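Local coordinates for FMN-dependent nitronate monooxygenase (Shewanella oneidensis, PDB 5LSM), which binds FMN and, as a class I nitronate monooxygenase, probably uses molecular oxygen to oxidise and so detoxify propionate 3-nitronate, at residues Q24-A29 with L55-S60; S33-L38 with L339-V344; Y241-E246 with E255-D260; Q263-T268 with C324-S329. One frame throughout, in Å; residues are numbered along the deposited sequence.

Contact 1 of 4, residues Q24-A29 with L55-S60; sequences QGSALA and LTAIRS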
loop_
_atom_site.group_PDB
_atom_site.type_symbol
_atom_site.label_atom_id
_atom_site.label_comp_id
_atom_site.label_asym_id
_atom_site.label_seq_id
_atom_site.Cartn_x
_atom_site.Cartn_y
_atom_site.Cartn_z
ATOM N N GLN A 24 -4.273 -8.487 -23.748
ATOM C CA GLN A 24 -2.940 -8.722 -24.247
ATOM C C GLN A 24 -2.676 -10.176 -24.676
ATOM O O GLN A 24 -3.142 -11.110 -24.035
ATOM C CB GLN A 24 -1.975 -8.269 -23.160
ATOM C CG GLN A 24 -0.538 -8.575 -23.425
ATOM C CD GLN A 24 -0.055 -9.793 -22.679
ATOM O OE1 GLN A 24 -0.228 -9.916 -21.453
ATOM N NE2 GLN A 24 0.640 -10.661 -23.395
ATOM N N GLY A 25 -1.923 -10.340 -25.766
ATOM C CA GLY A 25 -1.462 -11.651 -26.237
ATOM C C GLY A 25 -0.057 -11.664 -26.846
ATOM O O GLY A 25 0.848 -11.013 -26.359
ATOM N N SER A 26 0.123 -12.437 -27.907
ATOM C CA SER A 26 1.433 -12.663 -28.491
ATOM C C SER A 26 2.191 -11.396 -28.882
ATOM O O SER A 26 3.433 -11.343 -28.760
ATOM C CB SER A 26 1.309 -13.569 -29.722
ATOM O OG SER A 26 0.219 -13.191 -30.555
ATOM N N ALA A 27 1.491 -10.402 -29.426
ATOM C CA ALA A 27 2.201 -9.246 -30.009
ATOM C C ALA A 27 2.970 -8.426 -28.949
ATOM O O ALA A 27 4.085 -7.931 -29.219
ATOM C CB ALA A 27 1.256 -8.366 -30.815
ATOM N N LEU A 28 2.434 -8.368 -27.732
ATOM C CA LEU A 28 3.118 -7.673 -26.633
ATOM C C LEU A 28 4.227 -8.554 -26.048
ATOM O O LEU A 28 5.355 -8.095 -25.818
ATOM C CB LEU A 28 2.121 -7.252 -25.542
ATOM C CG LEU A 28 2.740 -6.521 -24.352
ATOM C CD1 LEU A 28 3.318 -5.196 -24.796
ATOM C CD2 LEU A 28 1.746 -6.337 -23.215
ATOM N N ALA A 29 3.918 -9.827 -25.830
ATOM C CA ALA A 29 4.945 -10.782 -25.413
ATOM C C ALA A 29 6.144 -10.807 -26.389
ATOM O O ALA A 29 7.282 -10.670 -25.973
ATOM C CB ALA A 29 4.347 -12.169 -25.243
ATOM N N LEU A 55 0.765 -19.492 -28.844
ATOM C CA LEU A 55 2.147 -19.922 -28.622
ATOM C C LEU A 55 2.858 -20.151 -29.934
ATOM O O LEU A 55 4.065 -19.922 -30.029
ATOM C CB LEU A 55 2.215 -21.201 -27.766
ATOM C CG LEU A 55 2.116 -20.968 -26.254
ATOM C CD1 LEU A 55 1.664 -22.227 -25.542
ATOM C CD2 LEU A 55 3.441 -20.474 -25.687
ATOM N N THR A 56 2.127 -20.663 -30.927
ATOM C CA THR A 56 2.689 -20.843 -32.254
ATOM C C THR A 56 3.038 -19.465 -32.864
ATOM O O THR A 56 4.160 -19.250 -33.345
ATOM C CB THR A 56 1.742 -21.680 -33.166
ATOM O OG1 THR A 56 1.740 -23.043 -32.722
ATOM C CG2 THR A 56 2.196 -21.659 -34.621
ATOM N N ALA A 57 2.129 -18.503 -32.726
ATOM C CA ALA A 57 2.400 -17.129 -33.152
ATOM C C ALA A 57 3.616 -16.509 -32.443
ATOM O O ALA A 57 4.401 -15.800 -33.069
ATOM C CB ALA A 57 1.176 -16.252 -32.965
ATOM N N ILE A 58 3.801 -16.792 -31.160
ATOM C CA ILE A 58 4.989 -16.287 -30.467
ATOM C C ILE A 58 6.268 -16.899 -31.041
ATOM O O ILE A 58 7.226 -16.180 -31.343
ATOM C CB ILE A 58 4.913 -16.516 -28.947
ATOM C CG1 ILE A 58 3.885 -15.557 -28.330
ATOM C CG2 ILE A 58 6.279 -16.306 -28.295
ATOM C CD1 ILE A 58 3.336 -16.015 -26.987
ATOM N N ARG A 59 6.249 -18.205 -31.294
ATOM C CA ARG A 59 7.475 -18.921 -31.641
ATOM C C ARG A 59 7.958 -18.648 -33.060
ATOM O O ARG A 59 9.124 -18.857 -33.369
ATOM C CB ARG A 59 7.325 -20.426 -31.404
ATOM C CG ARG A 59 7.344 -20.818 -29.931
ATOM C CD ARG A 59 8.592 -20.341 -29.179
ATOM N NE ARG A 59 8.898 -21.229 -28.046
ATOM C CZ ARG A 59 9.514 -20.863 -26.920
ATOM N NH1 ARG A 59 9.950 -19.619 -26.755
ATOM N NH2 ARG A 59 9.729 -21.762 -25.964
ATOM N N SER A 60 7.102 -18.101 -33.907
ATOM C CA SER A 60 7.521 -17.850 -35.266
ATOM C C SER A 60 7.928 -16.404 -35.486
ATOM O O SER A 60 8.053 -15.967 -36.624
ATOM C CB SER A 60 6.419 -18.255 -36.234
ATOM O OG SER A 60 5.244 -17.553 -35.944
#

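Contact 2 of 4, residues S33-L38 with L339-V344; sequences SEAGGL and LTRSFV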
loop_
_atom_site.group_PDB
_atom_site.type_symbol
_atom_site.label_atom_id
_atom_site.label_comp_id
_atom_site.label_asym_id
_atom_site.label_seq_id
_atom_site.Cartn_x
_atom_site.Cartn_y
_atom_site.Cartn_z
ATOM N N SER A 33 10.036 -9.557 -25.318
ATOM C CA SER A 33 11.110 -10.554 -25.369
ATOM C C SER A 33 12.158 -10.191 -26.421
ATOM O O SER A 33 13.361 -10.252 -26.136
ATOM C CB SER A 33 10.563 -11.953 -25.611
ATOM O OG SER A 33 9.944 -12.467 -24.438
ATOM N N GLU A 34 11.712 -9.714 -27.588
ATOM C CA GLU A 34 12.639 -9.245 -28.628
ATOM C C GLU A 34 13.456 -8.063 -28.153
ATOM O O GLU A 34 14.648 -7.981 -28.427
ATOM C CB GLU A 34 11.902 -8.884 -29.923
ATOM C CG GLU A 34 11.651 -10.069 -30.857
ATOM C CD GLU A 34 12.934 -10.615 -31.515
ATOM O OE1 GLU A 34 13.490 -11.646 -31.039
ATOM O OE2 GLU A 34 13.364 -10.035 -32.543
ATOM N N ALA A 35 12.842 -7.201 -27.346
ATOM C CA ALA A 35 13.530 -6.021 -26.813
ATOM C C ALA A 35 14.595 -6.362 -25.796
ATOM O O ALA A 35 15.431 -5.524 -25.504
ATOM C CB ALA A 35 12.533 -5.053 -26.202
ATOM N N GLY A 36 14.502 -7.550 -25.191
ATOM C CA GLY A 36 15.519 -8.035 -24.247
ATOM C C GLY A 36 15.031 -8.339 -22.827
ATOM O O GLY A 36 15.841 -8.667 -21.940
ATOM N N GLY A 37 13.725 -8.193 -22.595
ATOM C CA GLY A 37 13.112 -8.547 -21.309
ATOM C C GLY A 37 12.407 -9.879 -21.403
ATOM O O GLY A 37 12.686 -10.668 -22.303
ATOM N N LEU A 38 11.499 -10.142 -20.472
ATOM C CA LEU A 38 10.702 -11.370 -20.519
ATOM C C LEU A 38 9.265 -11.023 -20.856
ATOM O O LEU A 38 8.577 -10.393 -20.060
ATOM C CB LEU A 38 10.770 -12.126 -19.182
ATOM C CG LEU A 38 10.118 -13.518 -19.110
ATOM C CD1 LEU A 38 10.954 -14.570 -19.815
ATOM C CD2 LEU A 38 9.899 -13.938 -17.667
ATOM N N LEU A 339 9.392 1.287 -24.902
ATOM C CA LEU A 339 9.037 1.470 -23.476
ATOM C C LEU A 339 9.848 0.553 -22.560
ATOM O O LEU A 339 10.336 0.985 -21.512
ATOM C CB LEU A 339 7.541 1.222 -23.275
ATOM C CG LEU A 339 6.911 1.668 -21.973
ATOM C CD1 LEU A 339 7.087 3.154 -21.705
ATOM C CD2 LEU A 339 5.440 1.312 -22.004
ATOM N N THR A 340 10.041 -0.694 -22.973
ATOM C CA THR A 340 10.861 -1.625 -22.189
ATOM C C THR A 340 12.274 -1.112 -21.961
ATOM O O THR A 340 12.825 -1.275 -20.870
ATOM C CB THR A 340 10.917 -3.020 -22.823
ATOM O OG1 THR A 340 9.604 -3.610 -22.784
ATOM C CG2 THR A 340 11.884 -3.901 -22.082
ATOM N N ARG A 341 12.825 -0.431 -22.958
ATOM C CA ARG A 341 14.109 0.253 -22.812
ATOM C C ARG A 341 14.069 1.529 -21.949
ATOM O O ARG A 341 15.059 1.840 -21.302
ATOM C CB ARG A 341 14.683 0.600 -24.190
ATOM C CG ARG A 341 15.067 -0.595 -25.044
ATOM C CD ARG A 341 15.348 -0.201 -26.497
ATOM N NE ARG A 341 15.141 -1.368 -27.350
ATOM C CZ ARG A 341 14.212 -1.489 -28.295
ATOM N NH1 ARG A 341 13.487 -0.452 -28.703
ATOM N NH2 ARG A 341 14.058 -2.664 -28.888
ATOM N N SER A 342 12.970 2.292 -21.981
ATOM C CA SER A 342 12.732 3.363 -20.959
ATOM C C SER A 342 13.193 2.894 -19.568
ATOM O O SER A 342 13.826 3.648 -18.821
ATOM C CB SER A 342 11.234 3.764 -20.856
ATOM N N PHE A 343 12.804 1.666 -19.215
ATOM C CA PHE A 343 12.754 1.229 -17.824
ATOM C C PHE A 343 14.126 0.921 -17.245
ATOM O O PHE A 343 14.250 0.760 -16.034
ATOM C CB PHE A 343 11.880 -0.030 -17.691
ATOM C CG PHE A 343 10.432 0.180 -18.035
ATOM C CD1 PHE A 343 9.817 1.411 -17.858
ATOM C CD2 PHE A 343 9.665 -0.883 -18.455
ATOM C CE1 PHE A 343 8.478 1.585 -18.158
ATOM C CE2 PHE A 343 8.315 -0.727 -18.701
ATOM C CZ PHE A 343 7.722 0.512 -18.564
ATOM N N VAL A 344 15.134 0.749 -18.102
ATOM C CA VAL A 344 16.440 0.255 -17.649
ATOM C C VAL A 344 17.565 1.291 -17.712
ATOM O O VAL A 344 18.693 0.993 -17.364
ATOM C CB VAL A 344 16.847 -1.009 -18.418
ATOM C CG1 VAL A 344 15.753 -2.052 -18.324
ATOM C CG2 VAL A 344 17.133 -0.694 -19.871
#

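Contact 3 of 4, residues Y241-E246 with E255-D260; sequences YLLCPE and EALQSD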
loop_
_atom_site.group_PDB
_atom_site.type_symbol
_atom_site.label_atom_id
_atom_site.label_comp_id
_atom_site.label_asym_id
_atom_site.label_seq_id
_atom_site.Cartn_x
_atom_site.Cartn_y
_atom_site.Cartn_z
ATOM N N TYR A 241 2.317 -0.808 -19.512
ATOM C CA TYR A 241 2.188 -1.263 -20.911
ATOM C C TYR A 241 0.794 -1.073 -21.551
ATOM O O TYR A 241 0.631 -1.343 -22.735
ATOM C CB TYR A 241 2.573 -2.739 -21.028
ATOM C CG TYR A 241 4.044 -3.006 -20.909
ATOM C CD1 TYR A 241 4.900 -2.694 -21.949
ATOM C CD2 TYR A 241 4.586 -3.607 -19.759
ATOM C CE1 TYR A 241 6.262 -2.959 -21.855
ATOM C CE2 TYR A 241 5.937 -3.926 -19.679
ATOM C CZ TYR A 241 6.773 -3.589 -20.733
ATOM O OH TYR A 241 8.122 -3.860 -20.681
ATOM N N LEU A 242 -0.210 -0.652 -20.775
ATOM C CA LEU A 242 -1.616 -0.798 -21.200
ATOM C C LEU A 242 -2.044 0.151 -22.320
ATOM O O LEU A 242 -3.124 -0.015 -22.893
ATOM C CB LEU A 242 -2.568 -0.614 -20.017
ATOM C CG LEU A 242 -2.609 -1.747 -18.994
ATOM C CD1 LEU A 242 -3.465 -1.332 -17.802
ATOM C CD2 LEU A 242 -3.112 -3.045 -19.609
ATOM N N LEU A 243 -1.220 1.152 -22.616
ATOM C CA LEU A 243 -1.507 2.059 -23.714
ATOM C C LEU A 243 -0.623 1.789 -24.927
ATOM O O LEU A 243 -0.732 2.500 -25.935
ATOM C CB LEU A 243 -1.324 3.522 -23.274
ATOM C CG LEU A 243 -2.331 4.097 -22.279
ATOM C CD1 LEU A 243 -2.106 5.594 -22.129
ATOM C CD2 LEU A 243 -3.749 3.818 -22.718
ATOM N N CYS A 244 0.267 0.804 -24.825
ATOM C CA CYS A 244 1.132 0.434 -25.957
ATOM C C CYS A 244 0.282 -0.107 -27.093
ATOM O O CYS A 244 -0.730 -0.765 -26.847
ATOM C CB CYS A 244 2.139 -0.638 -25.543
ATOM S SG CYS A 244 3.354 -0.051 -24.348
ATOM N N PRO A 245 0.693 0.151 -28.345
ATOM C CA PRO A 245 -0.068 -0.367 -29.502
ATOM C C PRO A 245 -0.124 -1.893 -29.575
ATOM O O PRO A 245 -0.992 -2.434 -30.254
ATOM C CB PRO A 245 0.678 0.205 -30.723
ATOM C CG PRO A 245 2.016 0.616 -30.221
ATOM C CD PRO A 245 1.885 0.909 -28.753
ATOM N N GLU A 246 0.799 -2.582 -28.904
ATOM C CA GLU A 246 0.799 -4.048 -28.922
ATOM C C GLU A 246 -0.296 -4.607 -28.016
ATOM O O GLU A 246 -0.759 -5.723 -28.205
ATOM C CB GLU A 246 2.166 -4.603 -28.518
ATOM C CG GLU A 246 3.260 -4.414 -29.570
ATOM C CD GLU A 246 3.894 -3.025 -29.553
ATOM O OE1 GLU A 246 3.570 -2.216 -28.649
ATOM O OE2 GLU A 246 4.716 -2.738 -30.456
ATOM N N GLU A 255 -9.405 5.016 -22.323
ATOM C CA GLU A 255 -9.896 6.365 -22.027
ATOM C C GLU A 255 -9.918 6.607 -20.526
ATOM O O GLU A 255 -9.641 7.710 -20.052
ATOM C CB GLU A 255 -11.309 6.535 -22.586
ATOM C CG GLU A 255 -11.897 7.930 -22.396
ATOM C CD GLU A 255 -12.614 8.452 -23.633
ATOM O OE1 GLU A 255 -12.629 7.743 -24.666
ATOM O OE2 GLU A 255 -13.150 9.579 -23.578
ATOM N N ALA A 256 -10.280 5.566 -19.787
ATOM C CA ALA A 256 -10.327 5.631 -18.343
ATOM C C ALA A 256 -8.920 5.824 -17.787
ATOM O O ALA A 256 -8.691 6.731 -16.988
ATOM C CB ALA A 256 -10.969 4.367 -17.783
ATOM N N LEU A 257 -7.964 5.024 -18.266
ATOM C CA LEU A 257 -6.557 5.173 -17.845
ATOM C C LEU A 257 -6.011 6.600 -18.001
ATOM O O LEU A 257 -5.111 7.000 -17.265
ATOM C CB LEU A 257 -5.660 4.222 -18.627
ATOM C CG LEU A 257 -5.823 2.738 -18.333
ATOM C CD1 LEU A 257 -5.298 1.912 -19.505
ATOM C CD2 LEU A 257 -5.130 2.365 -17.030
ATOM N N GLN A 258 -6.487 7.328 -19.004
ATOM C CA GLN A 258 -5.923 8.650 -19.338
ATOM C C GLN A 258 -6.657 9.779 -18.614
ATOM O O GLN A 258 -6.114 10.865 -18.431
ATOM C CB GLN A 258 -5.968 8.894 -20.854
ATOM C CG GLN A 258 -4.791 8.286 -21.596
ATOM C CD GLN A 258 -5.090 7.991 -23.051
ATOM O OE1 GLN A 258 -6.109 7.383 -23.380
ATOM N NE2 GLN A 258 -4.187 8.390 -23.929
ATOM N N SER A 259 -7.881 9.506 -18.184
ATOM C CA SER A 259 -8.644 10.443 -17.369
ATOM C C SER A 259 -8.078 10.585 -15.953
ATOM O O SER A 259 -7.260 9.782 -15.514
ATOM C CB SER A 259 -10.089 9.975 -17.277
ATOM O OG SER A 259 -10.175 8.821 -16.461
ATOM N N ASP A 260 -8.593 11.557 -15.214
ATOM C CA ASP A 260 -8.173 11.758 -13.843
ATOM C C ASP A 260 -8.933 10.865 -12.851
ATOM O O ASP A 260 -8.517 10.713 -11.699
ATOM C CB ASP A 260 -8.235 13.249 -13.456
ATOM C CG ASP A 260 -9.635 13.834 -13.553
ATOM O OD1 ASP A 260 -10.607 13.129 -13.216
ATOM O OD2 ASP A 260 -9.754 15.025 -13.920
#

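Contact 4 of 4, residues Q263-T268 with C324-S329; sequences QHTALT and CGQNAS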
loop_
_atom_site.group_PDB
_atom_site.type_symbol
_atom_site.label_atom_id
_atom_site.label_comp_id
_atom_site.label_asym_id
_atom_site.label_seq_id
_atom_site.Cartn_x
_atom_site.Cartn_y
_atom_site.Cartn_z
ATOM N N GLN A 263 -6.666 7.868 -11.322
ATOM C CA GLN A 263 -5.965 8.020 -10.041
ATOM C C GLN A 263 -6.644 7.349 -8.858
ATOM O O GLN A 263 -5.958 6.994 -7.899
ATOM C CB GLN A 263 -5.739 9.499 -9.712
ATOM C CG GLN A 263 -4.674 10.170 -10.584
ATOM C CD GLN A 263 -4.738 11.690 -10.520
ATOM O OE1 GLN A 263 -5.320 12.334 -11.396
ATOM N NE2 GLN A 263 -4.156 12.272 -9.468
ATOM N N HIS A 264 -7.975 7.204 -8.894
ATOM C CA HIS A 264 -8.706 6.559 -7.796
ATOM C C HIS A 264 -9.052 5.104 -8.128
ATOM O O HIS A 264 -9.922 4.848 -8.965
ATOM C CB HIS A 264 -9.981 7.332 -7.448
ATOM C CG HIS A 264 -10.723 6.772 -6.268
ATOM N ND1 HIS A 264 -12.039 7.081 -6.000
ATOM C CD2 HIS A 264 -10.316 5.958 -5.262
ATOM C CE1 HIS A 264 -12.428 6.443 -4.907
ATOM N NE2 HIS A 264 -11.398 5.767 -4.431
ATOM N N THR A 265 -8.364 4.160 -7.479
ATOM C CA THR A 265 -8.612 2.745 -7.698
ATOM C C THR A 265 -9.013 2.115 -6.395
ATOM O O THR A 265 -8.905 2.746 -5.352
ATOM C CB THR A 265 -7.374 2.000 -8.230
ATOM O OG1 THR A 265 -6.315 2.075 -7.271
ATOM C CG2 THR A 265 -6.918 2.587 -9.531
ATOM N N ALA A 266 -9.540 0.891 -6.460
ATOM C CA ALA A 266 -9.848 0.145 -5.248
ATOM C C ALA A 266 -9.978 -1.337 -5.506
ATOM O O ALA A 266 -10.255 -1.778 -6.621
ATOM C CB ALA A 266 -11.111 0.684 -4.585
ATOM N N LEU A 267 -9.776 -2.113 -4.458
ATOM C CA LEU A 267 -9.984 -3.549 -4.535
ATOM C C LEU A 267 -11.486 -3.828 -4.591
ATOM O O LEU A 267 -12.242 -3.273 -3.800
ATOM C CB LEU A 267 -9.362 -4.223 -3.320
ATOM C CG LEU A 267 -7.861 -4.027 -3.162
ATOM C CD1 LEU A 267 -7.380 -4.712 -1.893
ATOM C CD2 LEU A 267 -7.136 -4.582 -4.380
ATOM N N THR A 268 -11.903 -4.630 -5.572
ATOM C CA THR A 268 -13.304 -4.995 -5.765
ATOM C C THR A 268 -13.418 -6.471 -6.128
ATOM O O THR A 268 -12.599 -6.985 -6.881
ATOM C CB THR A 268 -13.963 -4.159 -6.883
ATOM O OG1 THR A 268 -15.279 -4.639 -7.133
ATOM C CG2 THR A 268 -13.191 -4.246 -8.184
ATOM N N CYS A 324 -6.013 -1.748 -13.133
ATOM C CA CYS A 324 -5.083 -0.602 -13.116
ATOM C C CYS A 324 -4.507 -0.479 -11.704
ATOM O O CYS A 324 -5.207 -0.683 -10.730
ATOM C CB CYS A 324 -5.780 0.714 -13.511
ATOM S SG CYS A 324 -4.726 2.208 -13.477
ATOM N N GLY A 325 -3.204 -0.246 -11.614
ATOM C CA GLY A 325 -2.537 -0.100 -10.332
ATOM C C GLY A 325 -2.662 1.314 -9.819
ATOM O O GLY A 325 -3.338 2.127 -10.407
ATOM N N GLN A 326 -1.986 1.608 -8.730
ATOM C CA GLN A 326 -2.147 2.890 -8.072
ATOM C C GLN A 326 -1.261 3.970 -8.653
ATOM O O GLN A 326 -1.261 5.104 -8.160
ATOM C CB GLN A 326 -1.859 2.767 -6.584
ATOM C CG GLN A 326 -2.959 2.096 -5.795
ATOM C CD GLN A 326 -2.731 2.212 -4.292
ATOM O OE1 GLN A 326 -1.603 2.067 -3.800
ATOM N NE2 GLN A 326 -3.795 2.487 -3.563
ATOM N N ASN A 327 -0.524 3.642 -9.700
ATOM C CA ASN A 327 0.271 4.641 -10.420
ATOM C C ASN A 327 0.053 4.466 -11.909
ATOM O O ASN A 327 0.633 3.573 -12.522
ATOM C CB ASN A 327 1.768 4.496 -10.075
ATOM C CG ASN A 327 2.578 5.726 -10.446
ATOM O OD1 ASN A 327 2.156 6.546 -11.247
ATOM N ND2 ASN A 327 3.741 5.864 -9.839
ATOM N N ALA A 328 -0.866 5.250 -12.459
ATOM C CA ALA A 328 -1.139 5.231 -13.879
ATOM C C ALA A 328 -0.225 6.175 -14.663
ATOM O O ALA A 328 -0.303 6.234 -15.873
ATOM C CB ALA A 328 -2.596 5.587 -14.126
ATOM N N SER A 329 0.665 6.889 -13.989
ATOM C CA SER A 329 1.390 7.980 -14.636
ATOM C C SER A 329 2.443 7.508 -15.659
ATOM O O SER A 329 3.074 8.335 -16.314
ATOM C CB SER A 329 2.072 8.850 -13.582
ATOM O OG SER A 329 3.224 8.196 -13.067
HETATM O O HOH W 1 -3.246 6.962 -7.917
#

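Contact 1 of 4, residues Q24-A29 with L55-S60
Ser-26 meets Ala-57 and Ile-58, and Ala-29 meets Ile-58, both from the first turn of helix 26-35. In the loop just before it Gln-24 curls over the following residue, its NE2 donating to Gly-25 O at 3.0 Å, with the acceptor close to the amide plane. Its OE1 takes the backbone N of Met-20, which fixes the amide's rotation. Gly-25 is the N-cap, the last residue before the helix. Ser-26 then makes the closest approach: its CB lies 3.5 Å from Ile-58 CG1, a close van der Waals contact of methylene on methylene. The hydroxyl, set between the backbone N and the carbonyl carbon (chi1 44°), sits 4.0 Å from Ala-57 CB and is hydrogen-bonded to Glu-54, so this small residue offers the other helix both a polar atom and a methylene. Helices 26-35 and 48-59 belong to the outer layer of the TIM barrel, each following a strand of its parallel sheet, and small residues let them come near: the CA atoms of Ser-26 and Ile-58 are 5.4 Å apart. Ala-29, one turn on, presents its methyl to Ile-58 CD1 at 4.3 Å. Ile-58 reaches both because CG1 stands anti to its carbonyl carbon (chi1 -72°), carrying CD1 toward helix 26-35, and the same side chain packs on Leu-41 and Ile-66 of the barrel strands. Were an alanine here, the CG1-CD1 branch would be gone, and Ser-26 CB and Ala-29 would probably face a gap between the helices.

Contact 2 of 4, residues S33-L38 with L339-V344
The methyl of Ala-35 points at helix 336-342 and meets two side chains there: Thr-340, whose CB is 4.3 Å from Ala-35 CB, and Arg-341, whose NH2 lies 3.9 Å from that same methyl. Arg-341 gets there by conformation. CG leaves beside the backbone N, anti to the carbonyl carbon (chi1 -66°), and the chain then runs extended to NE, laying the guanidinium obliquely against Ala-35; NH1 has a long, weak ion pair with Asp-338. Thr-340 takes the same first rotamer, which returns OG1 to Ala-336 O one turn back, while the hydroxyl is also hydrogen-bonded to Tyr-241 OH. Its CG2 is thereby turned toward Gly-37, where a CB would come into contact at about 3.8 Å. The preceding Gly-36 ends helix 26-35 in a Schellman motif, with its N bonded to Ser-33 O at 3.1 Å; a positive phi of 120° favours glycine. The chain thus turns into Leu-38, whose backbone bonds to Ile-15 and Gln-17 help close the TIM barrel, with the late helix 336-342 laid over this seam, where Phe-343 packs on Ile-15.

Contact 3 of 4, residues Y241-E246 with E255-D260
Leu-257 carries this contact, fitting its two methyls against a pair of consecutive leucines. Its CD1 lies 3.8 Å from Leu-242 CB and 4.0 Å from Leu-243 CD2, while CD2 faces Leu-242 CD1 at 4.1 Å. Leu-242 stands nearly at right angles to Leu-257, whereas Leu-243 slides past it in the opposite direction. The other methyl of Leu-243, CD1, rests on the aliphatic part of Gln-258, with CG at 3.8 Å; a long polar residue can give its methylenes to the leucine at this exposed edge. What presents both leucines to the helix is a type I turn from Tyr-241 to Cys-244, closed by Cys-244 N to Tyr-241 O at 3.0 Å. Arg-254, from the helix itself, bonds to the carbonyls of Leu-243 and Cys-244 and ties turn to helix. At the helix's far end Ser-259 OG donates to Ala-256 O at 2.6 Å, in the carbonyl plane and on a lone pair. The Leu-242 side chain is about 4 Å from the bound FMN, so the turn after strand 234-237 helps form the flavin's surroundings. Further out, Tyr-241 packs on helices 26-35 and 336-342 and on strand 15-17, while Leu-257 touches the loop at Cys-324.

Contact 4 of 4, residues Q263-T268 with C324-S329
Thr-265 opens strand 265-268, an outer strand of the small three-stranded antiparallel sheet, and packs on the loop around Gln-326, which runs beside the FMN pocket of this TIM-barrel enzyme. The direct contacts are van der Waals ones. Thr-265 holds CG2 beside its backbone N, which directs the methyl to the carbonyls of two successive loop residues, Gly-325 O at 3.7 Å and Cys-324 O at 3.9 Å. Its OG1 (chi1 62°) passes 3.7 Å from Gln-326 CG and is hydrogen-bonded to Arg-277, so a beta-branched residue with one methyl and one hydroxyl serves two neighbours. Gly-325, close to the flavin, bonds through its N to Thr-239 OG1, and Cys-324 touches the FMN. Water supplies the polar link between the segments: one molecule donates to Gln-263 O and to Gln-326 O, each at 2.7 Å, bridging two backbone carbonyls that cannot bond to each other. The subunit interface adds a further layer, for Gln-326 O also accepts from Gln-203 NE2 of the second subunit, and His-264 NE2 is hydrogen-bonded to Thr-192 of that subunit. Within the loop, Asn-327 forms an Asx turn, its side-chain oxygen gripped twice by one residue: Asn-327 OD1 accepts from Ser-329 N at 3.1 Å and from Ser-329 OG at 2.7 Å.

In the fold
From the N terminus, contact 1 closes first, joining helix 26-35 to helix 48-59 across one strand. Contact 2 begins on the other end of helix 26-35, between the two segments of contact 1, and closes only at residues 339-344; the two therefore cross, and contact 2 brings the C-terminal helix 336-342 back near the start of the barrel. Contacts 3 and 4 both lie within this long span, one after the other: contact 3 closes a short loop after strand 234-237, and contact 4 a longer one from strand 265-268. They meet where Leu-257 CD2 lies 3.6 Å from Cys-324 SG. On the other side, Leu-28 packs against Tyr-241 and Glu-246, linking contact 3 to contact 1.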